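Local structure of exported gluconolactonase (3DR2) at residues K128-P133 and I144-P149; A167-Y172 and L187-G192; C102-R107 and S132-I137. The protein hydrolyses D-glucono-1,5-lactone to D-gluconate, as a calcium-binding six-bladed beta-propeller enzyme of the SMP-30/gluconolactonase family. One frame throughout, in Å; residues are numbered along the deposited sequence.

Interaction 1. Residues K128-P133 and I144-P149; sequences KRLNSP and IWFTDP
The carboxylate of D148 takes up two successive backbone N-H groups of the loop 130-133, one on each oxygen. D148 CG stands anti to the backbone N (chi1 -166°), which carries the carboxylate towards the two amides. N131 N gives its hydrogen to the syn lone pair of D148 OD1 over 2.9 Å, almost straight at 165°. S132 N reaches D148 OD2 at 2.8 Å, also on the syn side but 26° out of the carboxylate plane. These bonds probably offset part of the buried charge. N131 holds the main chain of D148 as well: its ND2 donates to D148 O at 3.0 Å, with the acceptor in the amide plane, and the amide plane runs nearly parallel to that of the carboxylate. ND2 also bonds to H168 O. Residues 128-133 lead from the outer part of one propeller blade towards the next, whose second strand is 144-147; D148, just after T147, ties the incoming loop to this part of the blade. S132 OG donates to P149 O at 2.7 Å and is in turn bonded by G152 N. P133, which has no N-H to offer, turns its CA towards T147 O at 3.4 Å in a C-H...O contact. Alongside these bonds the ring of F146 is approached obliquely, L130 CD1 lying 4.0 Å from F146 CZ and P133 CG 4.1 Å from F146 CE1.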
# COMPACT_ATOMS: atom_id res chain seq x y z
N LYS A 128 -1.90 -28.34 -8.29
CA LYS A 128 -1.10 -27.51 -7.39
C LYS A 128 -1.35 -26.03 -7.66
O LYS A 128 -1.51 -25.62 -8.81
CB LYS A 128 0.39 -27.80 -7.59
CG LYS A 128 0.81 -29.25 -7.31
CD LYS A 128 2.30 -29.44 -7.60
CE LYS A 128 2.72 -30.89 -7.41
NZ LYS A 128 4.17 -31.09 -7.64
N ARG A 129 -1.36 -25.22 -6.61
CA ARG A 129 -1.59 -23.78 -6.78
C ARG A 129 -0.52 -23.14 -7.65
O ARG A 129 0.65 -23.51 -7.60
CB ARG A 129 -1.62 -23.06 -5.42
CG ARG A 129 -2.74 -23.50 -4.49
CD ARG A 129 -2.88 -22.58 -3.28
NE ARG A 129 -3.43 -21.27 -3.63
CZ ARG A 129 -3.66 -20.29 -2.75
NH1 ARG A 129 -3.39 -20.47 -1.46
NH2 ARG A 129 -4.17 -19.13 -3.15
N LEU A 130 -0.93 -22.16 -8.46
CA LEU A 130 -0.02 -21.42 -9.32
C LEU A 130 0.85 -20.59 -8.37
O LEU A 130 0.48 -20.42 -7.21
CB LEU A 130 -0.81 -20.50 -10.24
CG LEU A 130 -1.73 -21.19 -11.26
CD1 LEU A 130 -2.72 -20.20 -11.85
CD2 LEU A 130 -0.87 -21.80 -12.35
N ASN A 131 1.97 -20.08 -8.86
CA ASN A 131 2.87 -19.29 -8.02
C ASN A 131 2.25 -17.94 -7.65
O ASN A 131 2.01 -17.64 -6.48
CB ASN A 131 4.20 -19.04 -8.75
CG ASN A 131 4.96 -20.33 -9.05
OD1 ASN A 131 4.98 -21.26 -8.24
ND2 ASN A 131 5.60 -20.38 -10.21
N SER A 132 2.00 -17.12 -8.66
CA SER A 132 1.40 -15.79 -8.49
C SER A 132 1.36 -15.11 -9.85
O SER A 132 2.30 -14.39 -10.23
CB SER A 132 2.21 -14.96 -7.49
OG SER A 132 3.61 -15.09 -7.71
N PRO A 133 0.28 -15.34 -10.62
CA PRO A 133 0.10 -14.76 -11.95
C PRO A 133 0.44 -13.28 -11.90
O PRO A 133 -0.07 -12.54 -11.06
CB PRO A 133 -1.37 -15.02 -12.23
CG PRO A 133 -1.58 -16.36 -11.57
CD PRO A 133 -0.87 -16.19 -10.25
N ILE A 144 -6.59 -16.97 -22.84
CA ILE A 144 -5.90 -16.04 -21.95
C ILE A 144 -4.49 -16.59 -21.71
O ILE A 144 -4.34 -17.72 -21.25
CB ILE A 144 -6.62 -15.91 -20.59
CG1 ILE A 144 -8.00 -15.29 -20.79
CG2 ILE A 144 -5.79 -15.07 -19.62
CD1 ILE A 144 -8.86 -15.33 -19.56
N TRP A 145 -3.48 -15.79 -22.03
CA TRP A 145 -2.09 -16.19 -21.83
C TRP A 145 -1.54 -15.39 -20.66
O TRP A 145 -1.81 -14.19 -20.55
CB TRP A 145 -1.24 -15.86 -23.06
CG TRP A 145 -1.54 -16.68 -24.28
CD1 TRP A 145 -2.69 -16.67 -25.02
CD2 TRP A 145 -0.66 -17.61 -24.91
NE1 TRP A 145 -2.57 -17.54 -26.09
CE2 TRP A 145 -1.33 -18.13 -26.04
CE3 TRP A 145 0.64 -18.06 -24.63
CZ2 TRP A 145 -0.75 -19.07 -26.89
CZ3 TRP A 145 1.22 -18.99 -25.48
CH2 TRP A 145 0.52 -19.49 -26.60
N PHE A 146 -0.77 -16.02 -19.79
CA PHE A 146 -0.22 -15.29 -18.65
C PHE A 146 1.10 -15.84 -18.15
O PHE A 146 1.48 -16.97 -18.46
CB PHE A 146 -1.26 -15.26 -17.52
CG PHE A 146 -1.54 -16.61 -16.90
CD1 PHE A 146 -0.82 -17.05 -15.79
CD2 PHE A 146 -2.56 -17.42 -17.38
CE1 PHE A 146 -1.11 -18.26 -15.16
CE2 PHE A 146 -2.87 -18.63 -16.77
CZ PHE A 146 -2.15 -19.05 -15.65
N THR A 147 1.81 -15.02 -17.38
CA THR A 147 3.10 -15.39 -16.81
C THR A 147 2.91 -15.73 -15.33
O THR A 147 2.09 -15.13 -14.64
CB THR A 147 4.10 -14.23 -16.92
OG1 THR A 147 3.54 -13.06 -16.30
CG2 THR A 147 4.42 -13.94 -18.37
N ASP A 148 3.70 -16.68 -14.85
CA ASP A 148 3.57 -17.11 -13.47
C ASP A 148 4.86 -17.09 -12.63
O ASP A 148 5.32 -18.13 -12.17
CB ASP A 148 2.95 -18.51 -13.42
CG ASP A 148 2.47 -18.88 -12.03
OD1 ASP A 148 2.58 -20.07 -11.65
OD2 ASP A 148 1.97 -17.99 -11.32
N PRO A 149 5.46 -15.91 -12.44
CA PRO A 149 6.69 -15.84 -11.64
C PRO A 149 6.27 -15.92 -10.17
O PRO A 149 5.08 -15.82 -9.86
CB PRO A 149 7.25 -14.47 -12.02
CG PRO A 149 6.00 -13.66 -12.13
CD PRO A 149 5.06 -14.57 -12.91

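Interaction 2. Residues A167-Y172 and L187-G192; sequences AHHSVY and LDHPNG. With CA (calcium ion), chain D.
At a junction between two propeller blades, H169 meets the turn L187-P190, by which the chain leaves the outer strand of its own blade and enters the inner strand of the next. L187 N donates to H169 O at 2.8 Å, nearly straight at 174°. A water extends the link, accepting from H169 N and donating to L187 O at 2.8 Å each. The imidazole of H169 joins in through ND1, which accepts H189 N at 3.1 Å with the donor in the ring plane. ND1 is thus the acceptor, and the in-plane bond would restrain the rotation of the ring. The same ring turns its edge to a face of H189 in a T-shaped stack, centroids 4.8 Å apart and planes at 78°. H169 CB presses on the proline that opens the next strand, 3.3 Å from P190 CD. Further along the strand, V171 CG2 touches L187 CD1 at 3.4 Å, closer than usual for two methyl groups. One residue beyond the proline, N191 reaches the metal site, its CG anti to the backbone N (chi1 -155°). There N191 OD1 binds the calcium ion at 2.4 Å, alongside E48, N134 and D242.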
# COMPACT_ATOMS: atom_id res chain seq x y z
N ALA A 167 7.45 -26.33 -9.50
CA ALA A 167 8.90 -26.24 -9.64
C ALA A 167 9.28 -25.56 -10.94
O ALA A 167 10.32 -25.85 -11.54
CB ALA A 167 9.52 -27.63 -9.58
N HIS A 168 8.43 -24.64 -11.39
CA HIS A 168 8.68 -23.92 -12.62
C HIS A 168 7.88 -22.63 -12.67
O HIS A 168 6.82 -22.52 -12.06
CB HIS A 168 8.31 -24.81 -13.82
CG HIS A 168 6.97 -25.47 -13.70
ND1 HIS A 168 5.80 -24.87 -14.12
CD2 HIS A 168 6.60 -26.67 -13.18
CE1 HIS A 168 4.78 -25.67 -13.87
NE2 HIS A 168 5.24 -26.77 -13.30
N HIS A 169 8.42 -21.64 -13.38
CA HIS A 169 7.77 -20.34 -13.57
C HIS A 169 7.40 -20.42 -15.04
O HIS A 169 8.25 -20.27 -15.91
CB HIS A 169 8.76 -19.18 -13.40
CG HIS A 169 9.49 -19.19 -12.09
ND1 HIS A 169 10.57 -18.37 -11.85
CD2 HIS A 169 9.31 -19.92 -10.97
CE1 HIS A 169 11.02 -18.59 -10.63
NE2 HIS A 169 10.27 -19.53 -10.07
N SER A 170 6.12 -20.63 -15.34
CA SER A 170 5.72 -20.79 -16.72
C SER A 170 4.84 -19.73 -17.34
O SER A 170 4.30 -18.87 -16.65
CB SER A 170 5.02 -22.15 -16.88
OG SER A 170 5.80 -23.19 -16.31
N VAL A 171 4.73 -19.81 -18.66
CA VAL A 171 3.85 -18.96 -19.44
C VAL A 171 2.77 -19.98 -19.76
O VAL A 171 3.07 -21.06 -20.25
CB VAL A 171 4.49 -18.49 -20.77
CG1 VAL A 171 3.44 -17.83 -21.65
CG2 VAL A 171 5.62 -17.51 -20.50
N TYR A 172 1.52 -19.65 -19.44
CA TYR A 172 0.42 -20.58 -19.68
C TYR A 172 -0.60 -20.04 -20.67
O TYR A 172 -0.69 -18.83 -20.89
CB TYR A 172 -0.33 -20.89 -18.39
CG TYR A 172 0.47 -21.58 -17.31
CD1 TYR A 172 1.20 -20.84 -16.38
CD2 TYR A 172 0.46 -22.96 -17.18
CE1 TYR A 172 1.89 -21.46 -15.35
CE2 TYR A 172 1.14 -23.60 -16.16
CZ TYR A 172 1.86 -22.85 -15.25
OH TYR A 172 2.54 -23.48 -14.24
N LEU A 187 10.37 -20.38 -17.78
CA LEU A 187 11.35 -19.31 -17.85
C LEU A 187 11.84 -18.95 -16.46
O LEU A 187 11.49 -19.60 -15.47
CB LEU A 187 10.73 -18.08 -18.53
CG LEU A 187 10.04 -18.27 -19.89
CD1 LEU A 187 8.63 -18.80 -19.69
CD2 LEU A 187 9.99 -16.94 -20.63
N ASP A 188 12.66 -17.91 -16.37
CA ASP A 188 13.19 -17.45 -15.09
C ASP A 188 12.48 -16.15 -14.76
O ASP A 188 12.83 -15.10 -15.31
CB ASP A 188 14.70 -17.20 -15.19
CG ASP A 188 15.36 -17.06 -13.83
OD1 ASP A 188 14.65 -16.83 -12.82
OD2 ASP A 188 16.60 -17.17 -13.76
N HIS A 189 11.48 -16.22 -13.89
CA HIS A 189 10.71 -15.03 -13.51
C HIS A 189 10.07 -14.35 -14.71
O HIS A 189 10.29 -13.16 -14.96
CB HIS A 189 11.61 -14.04 -12.76
CG HIS A 189 12.03 -14.52 -11.41
ND1 HIS A 189 11.36 -14.16 -10.25
CD2 HIS A 189 13.03 -15.35 -11.02
CE1 HIS A 189 11.93 -14.76 -9.22
NE2 HIS A 189 12.94 -15.49 -9.66
N PRO A 190 9.27 -15.10 -15.48
CA PRO A 190 8.60 -14.54 -16.66
C PRO A 190 7.76 -13.39 -16.13
O PRO A 190 7.18 -13.51 -15.05
CB PRO A 190 7.76 -15.71 -17.17
CG PRO A 190 7.46 -16.48 -15.92
CD PRO A 190 8.80 -16.48 -15.22
N ASN A 191 7.71 -12.29 -16.86
CA ASN A 191 6.98 -11.13 -16.36
C ASN A 191 5.94 -10.60 -17.34
O ASN A 191 4.77 -10.98 -17.28
CB ASN A 191 7.99 -10.04 -16.00
CG ASN A 191 7.46 -9.08 -14.97
OD1 ASN A 191 6.28 -8.77 -14.97
ND2 ASN A 191 8.33 -8.59 -14.09
N GLY A 192 6.36 -9.71 -18.24
CA GLY A 192 5.43 -9.18 -19.21
C GLY A 192 5.32 -10.08 -20.42
O GLY A 192 6.15 -10.98 -20.61
CA CA D . 4.63 -7.17 -14.34
O HOH W 1 10.73 -22.23 -14.76
O HOH W 2 4.34 -7.30 -16.72
O HOH W 3 5.05 -7.03 -11.84
O HOH W 4 2.22 -7.18 -14.36
O HOH W 5 4.19 -4.96 -15.29

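Interaction 3. Residues C102-R107 and S132-I137. With CA (calcium ion), chain D.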
# COMPACT_ATOMS: atom_id res chain seq x y z
N CYS A 102 -4.93 -10.90 -13.00
CA CYS A 102 -3.88 -11.75 -12.43
C CYS A 102 -3.90 -11.34 -10.96
O CYS A 102 -3.75 -10.16 -10.65
CB CYS A 102 -2.51 -11.41 -12.99
SG CYS A 102 -2.19 -12.09 -14.61
N GLU A 103 -4.09 -12.30 -10.06
CA GLU A 103 -4.13 -11.98 -8.64
C GLU A 103 -3.03 -12.70 -7.85
O GLU A 103 -3.00 -13.93 -7.79
CB GLU A 103 -5.50 -12.33 -8.05
CG GLU A 103 -6.62 -11.45 -8.60
CD GLU A 103 -7.96 -11.69 -7.93
OE1 GLU A 103 -7.97 -12.17 -6.78
OE2 GLU A 103 -9.01 -11.39 -8.55
N HIS A 104 -2.13 -11.92 -7.27
CA HIS A 104 -1.03 -12.48 -6.48
C HIS A 104 -1.57 -13.20 -5.25
O HIS A 104 -1.08 -14.27 -4.89
CB HIS A 104 -0.08 -11.39 -5.98
CG HIS A 104 0.89 -10.88 -7.00
ND1 HIS A 104 1.93 -10.04 -6.67
CD2 HIS A 104 0.98 -11.07 -8.34
CE1 HIS A 104 2.62 -9.73 -7.75
NE2 HIS A 104 2.06 -10.34 -8.78
N GLY A 105 -2.56 -12.59 -4.61
CA GLY A 105 -3.15 -13.16 -3.41
C GLY A 105 -3.85 -14.49 -3.60
O GLY A 105 -3.52 -15.47 -2.92
N ARG A 106 -4.83 -14.53 -4.49
CA ARG A 106 -5.55 -15.77 -4.73
C ARG A 106 -4.73 -16.71 -5.61
O ARG A 106 -5.11 -17.86 -5.83
CB ARG A 106 -6.92 -15.49 -5.36
CG ARG A 106 -7.93 -14.95 -4.34
CD ARG A 106 -9.37 -15.06 -4.81
NE ARG A 106 -9.73 -14.02 -5.77
CZ ARG A 106 -10.96 -13.85 -6.26
NH1 ARG A 106 -11.20 -12.87 -7.12
NH2 ARG A 106 -11.95 -14.65 -5.89
N ARG A 107 -3.59 -16.21 -6.10
CA ARG A 107 -2.68 -16.97 -6.96
C ARG A 107 -3.48 -17.59 -8.10
O ARG A 107 -3.48 -18.81 -8.29
CB ARG A 107 -1.96 -18.04 -6.11
CG ARG A 107 -1.10 -17.41 -5.02
CD ARG A 107 -0.63 -18.40 -3.95
NE ARG A 107 0.24 -19.44 -4.48
CZ ARG A 107 0.83 -20.37 -3.73
NH1 ARG A 107 0.63 -20.39 -2.41
NH2 ARG A 107 1.60 -21.30 -4.29
N SER A 132 2.00 -17.12 -8.66
CA SER A 132 1.40 -15.79 -8.49
C SER A 132 1.36 -15.11 -9.85
O SER A 132 2.30 -14.39 -10.23
CB SER A 132 2.21 -14.96 -7.49
OG SER A 132 3.61 -15.09 -7.71
N PRO A 133 0.28 -15.34 -10.62
CA PRO A 133 0.10 -14.76 -11.95
C PRO A 133 0.44 -13.28 -11.90
O PRO A 133 -0.07 -12.54 -11.06
CB PRO A 133 -1.37 -15.02 -12.23
CG PRO A 133 -1.58 -16.36 -11.57
CD PRO A 133 -0.87 -16.19 -10.25
N ASN A 134 1.30 -12.87 -12.82
CA ASN A 134 1.79 -11.51 -12.87
C ASN A 134 1.16 -10.62 -13.94
O ASN A 134 0.61 -9.56 -13.63
CB ASN A 134 3.32 -11.57 -13.05
CG ASN A 134 3.99 -10.23 -12.82
OD1 ASN A 134 3.82 -9.30 -13.60
ND2 ASN A 134 4.76 -10.13 -11.74
N ASP A 135 1.23 -11.04 -15.20
CA ASP A 135 0.65 -10.26 -16.29
C ASP A 135 -0.09 -11.21 -17.23
O ASP A 135 0.19 -12.41 -17.26
CB ASP A 135 1.75 -9.49 -17.02
CG ASP A 135 1.25 -8.22 -17.70
OD1 ASP A 135 2.09 -7.39 -18.11
OD2 ASP A 135 0.01 -8.06 -17.84
N LEU A 136 -1.05 -10.68 -17.99
CA LEU A 136 -1.81 -11.51 -18.92
C LEU A 136 -2.28 -10.76 -20.15
O LEU A 136 -2.29 -9.53 -20.17
CB LEU A 136 -3.03 -12.11 -18.20
CG LEU A 136 -4.28 -11.24 -17.98
CD1 LEU A 136 -5.32 -12.04 -17.22
CD2 LEU A 136 -3.91 -9.97 -17.21
N ILE A 137 -2.63 -11.52 -21.18
CA ILE A 137 -3.13 -10.97 -22.43
C ILE A 137 -4.19 -11.93 -22.95
O ILE A 137 -4.28 -13.07 -22.50
CB ILE A 137 -2.02 -10.82 -23.50
CG1 ILE A 137 -1.42 -12.19 -23.83
CG2 ILE A 137 -0.95 -9.86 -23.01
CD1 ILE A 137 -0.36 -12.17 -24.93
CA CA D . 4.63 -7.17 -14.34
O HOH W 3 5.05 -7.03 -11.84
O HOH W 4 2.22 -7.18 -14.36
O HOH W 2 4.34 -7.30 -16.72
O HOH W 5 4.19 -4.96 -15.29
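P133 O is met by carbon from two residues, C102 CB and H104 CD2, each 3.3 Å away, and finds no hydrogen-bonding partner although it is buried. The C-H edge of the H104 imidazole faces this oxygen in the ring plane. Two blades of the propeller join here: C102 and E103 end the second strand of one blade, H104-R107 form the turn after it, and S132-I137 lead into the innermost strand of the next. C102 fills the angle between the proline and the strand. With SG anti to the carbonyl carbon (chi1 -79°), its sulphur rests 3.7 Å from L136 CB and also touches the backbone of D135. Further along the turn, the backbone of R107 packs on the proline ring, its C atom 3.7 Å from P133 CD. A side-on salt bridge ties the turn back to the strand end, R106 NE meeting E103 OE1 at 2.7 Å and R106 NH1 bonding to E103 OE2, which also bonds to T110 OG1. H104 ND1 is held by Q158 O, while H104 NE2 lies beside the amide of N134. That amide belongs to the calcium site. N134 ND2 donates to one metal-bound water, D135 OD1, from the second shell, accepts from another water oxygen at 2.6 Å, and a third donates to N134 O. N134 OD1 itself binds the calcium ion at 2.4 Å.

Overall arrangement
Followed from the N terminus, interaction 3 opens first: C102-R107 meets S132-I137, closing a loop that holds the outer strands of its blade. Before it closes, interaction 1 has begun at K128, so the two cross along the chain and share S132 and P133, their centres about 6 Å apart. Interaction 1 closes at I144-P149, after strand 136-138 and the turn that leads to its hairpin partner 144-147. Interaction 2 follows in series, A167-Y172 lying on the neighbouring strand of the same sheet and L187-G192 passing into the next blade. Three consecutive blades are thus joined, and N134, just ahead of the inner strand of one blade, and N191, in the inner strand of the next, converge on one calcium ion.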